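Local coordinates for enoyl-CoA hydratase/isomerase family protein (Ruegeria pomeroyi, PDB 3L3S) that belongs to the crotonase superfamily, assembles as a dimer of trimers and may act as a hydro-lyase on acyl-CoA substrates of fatty acid metabolism, at the interface of chains A and B. Coordinates in Å, arbitrary orientation; residue numbers count along the deposited sequence, not the author numbering. Chains: chain A/B, Enoyl-CoA hydratase/isomerase family protein.

The interface of chains A and B. Residues chain A 240, 243-244; chain B 83, 86-87, 90.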
ATOM      1  N   VAL A 240       4.997 -18.324 -19.293  1.00 35.26           N
ATOM      2  CA  VAL A 240       5.427 -19.255 -20.341  1.00 36.72           C
ATOM      3  C   VAL A 240       4.230 -19.522 -21.258  1.00 37.89           C
ATOM      4  O   VAL A 240       4.354 -19.482 -22.486  1.00 36.81           O
ATOM      5  CB  VAL A 240       5.968 -20.576 -19.724  1.00 37.11           C
ATOM      6  CG1 VAL A 240       6.165 -21.690 -20.784  1.00 36.04           C
ATOM      7  CG2 VAL A 240       7.274 -20.294 -19.023  1.00 37.48           C
ATOM      8  N   PHE A 243       3.410 -16.608 -23.934  1.00 36.79           N
ATOM      9  CA  PHE A 243       4.276 -16.672 -25.108  1.00 37.87           C
ATOM     10  C   PHE A 243       4.002 -17.855 -26.023  1.00 37.58           C
ATOM     11  O   PHE A 243       4.504 -17.907 -27.141  1.00 38.57           O
ATOM     12  CB  PHE A 243       5.747 -16.644 -24.672  1.00 35.97           C
ATOM     13  CG  PHE A 243       6.257 -15.263 -24.388  1.00 35.13           C
ATOM     14  CD1 PHE A 243       7.159 -14.646 -25.272  1.00 34.62           C
ATOM     15  CD2 PHE A 243       5.792 -14.540 -23.267  1.00 34.99           C
ATOM     16  CE1 PHE A 243       7.598 -13.314 -25.057  1.00 36.69           C
ATOM     17  CE2 PHE A 243       6.215 -13.205 -23.030  1.00 36.71           C
ATOM     18  CZ  PHE A 243       7.124 -12.586 -23.930  1.00 37.06           C
HETATM   19  N   MSE A 244       3.208 -18.801 -25.531  1.00 38.87           N
HETATM   20  CA  MSE A 244       2.826 -19.988 -26.290  1.00 41.19           C
HETATM   21  C   MSE A 244       1.310 -19.900 -26.576  1.00 40.91           C
HETATM   22  O   MSE A 244       0.761 -20.806 -27.238  1.00 40.20           O
HETATM   23  CB  MSE A 244       3.182 -21.277 -25.509  1.00 42.86           C
HETATM   24  CG  MSE A 244       4.669 -21.457 -25.128  1.00 47.45           C
HETATM   25 SE   MSE A 244       5.986 -21.791 -26.565  1.00 58.18          SE
HETATM   26  CE  MSE A 244       7.025 -20.156 -26.452  1.00 56.14           C
TER
ATOM     27  N   ARG B  83       9.301 -24.040 -26.349  1.00 44.01           N
ATOM     28  CA  ARG B  83       8.901 -24.066 -24.950  1.00 44.59           C
ATOM     29  C   ARG B  83      10.087 -24.093 -24.001  1.00 43.37           C
ATOM     30  O   ARG B  83      10.204 -23.227 -23.143  1.00 41.29           O
ATOM     31  CB  ARG B  83       7.999 -25.273 -24.645  1.00 47.08           C
ATOM     32  CG  ARG B  83       6.627 -25.210 -25.276  1.00 51.29           C
ATOM     33  CD  ARG B  83       5.658 -26.197 -24.641  1.00 52.68           C
ATOM     34  NE  ARG B  83       4.386 -25.538 -24.349  1.00 52.43           N
ATOM     35  CZ  ARG B  83       4.028 -25.089 -23.149  1.00 53.44           C
ATOM     36  NH1 ARG B  83       4.835 -25.240 -22.103  1.00 54.59           N
ATOM     37  NH2 ARG B  83       2.892 -24.422 -23.006  1.00 52.54           N
ATOM     38  N   VAL B  86      11.912 -20.715 -23.623  1.00 35.98           N
ATOM     39  CA  VAL B  86      11.126 -19.700 -22.928  1.00 34.92           C
ATOM     40  C   VAL B  86      10.953 -20.040 -21.434  1.00 34.19           C
ATOM     41  O   VAL B  86      10.963 -19.148 -20.589  1.00 35.90           O
ATOM     42  CB  VAL B  86       9.804 -19.407 -23.712  1.00 36.00           C
ATOM     43  CG1 VAL B  86       8.548 -19.497 -22.854  1.00 35.58           C
ATOM     44  CG2 VAL B  86       9.907 -18.047 -24.384  1.00 37.77           C
ATOM     45  N   THR B  87      10.928 -21.339 -21.125  1.00 32.55           N
ATOM     46  CA  THR B  87      10.803 -21.842 -19.757  1.00 32.33           C
ATOM     47  C   THR B  87      12.115 -21.602 -19.000  1.00 32.32           C
ATOM     48  O   THR B  87      12.097 -21.219 -17.833  1.00 33.70           O
ATOM     49  CB  THR B  87      10.415 -23.346 -19.750  1.00 33.04           C
ATOM     50  OG1 THR B  87       9.165 -23.516 -20.437  1.00 34.41           O
ATOM     51  CG2 THR B  87      10.253 -23.878 -18.336  1.00 33.35           C
ATOM     52  N   PHE B  90      12.458 -17.434 -18.556  1.00 26.06           N
ATOM     53  CA  PHE B  90      11.641 -16.881 -17.480  1.00 27.05           C
ATOM     54  C   PHE B  90      11.989 -17.357 -16.065  1.00 28.92           C
ATOM     55  O   PHE B  90      11.954 -16.550 -15.128  1.00 28.32           O
ATOM     56  CB  PHE B  90      10.150 -17.059 -17.787  1.00 28.08           C
ATOM     57  CG  PHE B  90       9.695 -16.356 -19.045  1.00 31.22           C
ATOM     58  CD1 PHE B  90      10.170 -15.068 -19.376  1.00 32.47           C
ATOM     59  CD2 PHE B  90       8.813 -16.992 -19.929  1.00 32.92           C
ATOM     60  CE1 PHE B  90       9.772 -14.425 -20.583  1.00 34.51           C
ATOM     61  CE2 PHE B  90       8.403 -16.365 -21.138  1.00 33.89           C
ATOM     62  CZ  PHE B  90       8.890 -15.079 -21.464  1.00 34.79           C
TER
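In this crotonase-superfamily subunit contact, the C-terminal end of helix 228-243 of chain A packs on the first turns of helix 84-101 of chain B, with the flanking loop residues A:Met244 and B:Arg83. The protein forms a dimer of trimers, and this patch, which hides 322 Å² in all, probably belongs to the interface between subunits of one trimer.

The aromatic pair meets edge to face: the ring planes of A:Phe243 and B:Phe90 are inclined by 61°, with centroids 5.0 Å apart. B:Phe90 supplies the edge, its CZ sitting over one face of the A:Phe243 ring towards the rim, 3.6 Å from A:Phe243 CE2.

Aliphatic packing centres on A:Val240, whose two methyls diverge. CG1, anti to the backbone N (chi1 168°), lies 3.8 Å from B:Val86 CG1 as the two valines pass in opposite directions; CG2, beside the backbone N, meets the B:Phe90 rim in the ring plane, 3.8 Å from B:Phe90 CD2. Selenomethionine A:Met244, bent at chi2 and chi3, crosses B:Arg83 obliquely: A:Met244 SE lies 3.7 Å from B:Arg83 CG, and A:Met244 CE points tip to tip at B:Val86, 4.0 Å from B:Val86 CG1. A:Met244 CG lies over one face of the B:Arg83 guanidinium, towards its rim.

No polar bond crosses this patch. Within chain B, the B:Thr87 hydroxyl OG1 hydrogen-bonds B:Arg83 O at 2.9 Å, approaching from above the carbonyl plane. This bond may help fix OG1 beside the backbone N (chi1 -59°), where it abuts A:Val240 CG1 at 3.5 Å.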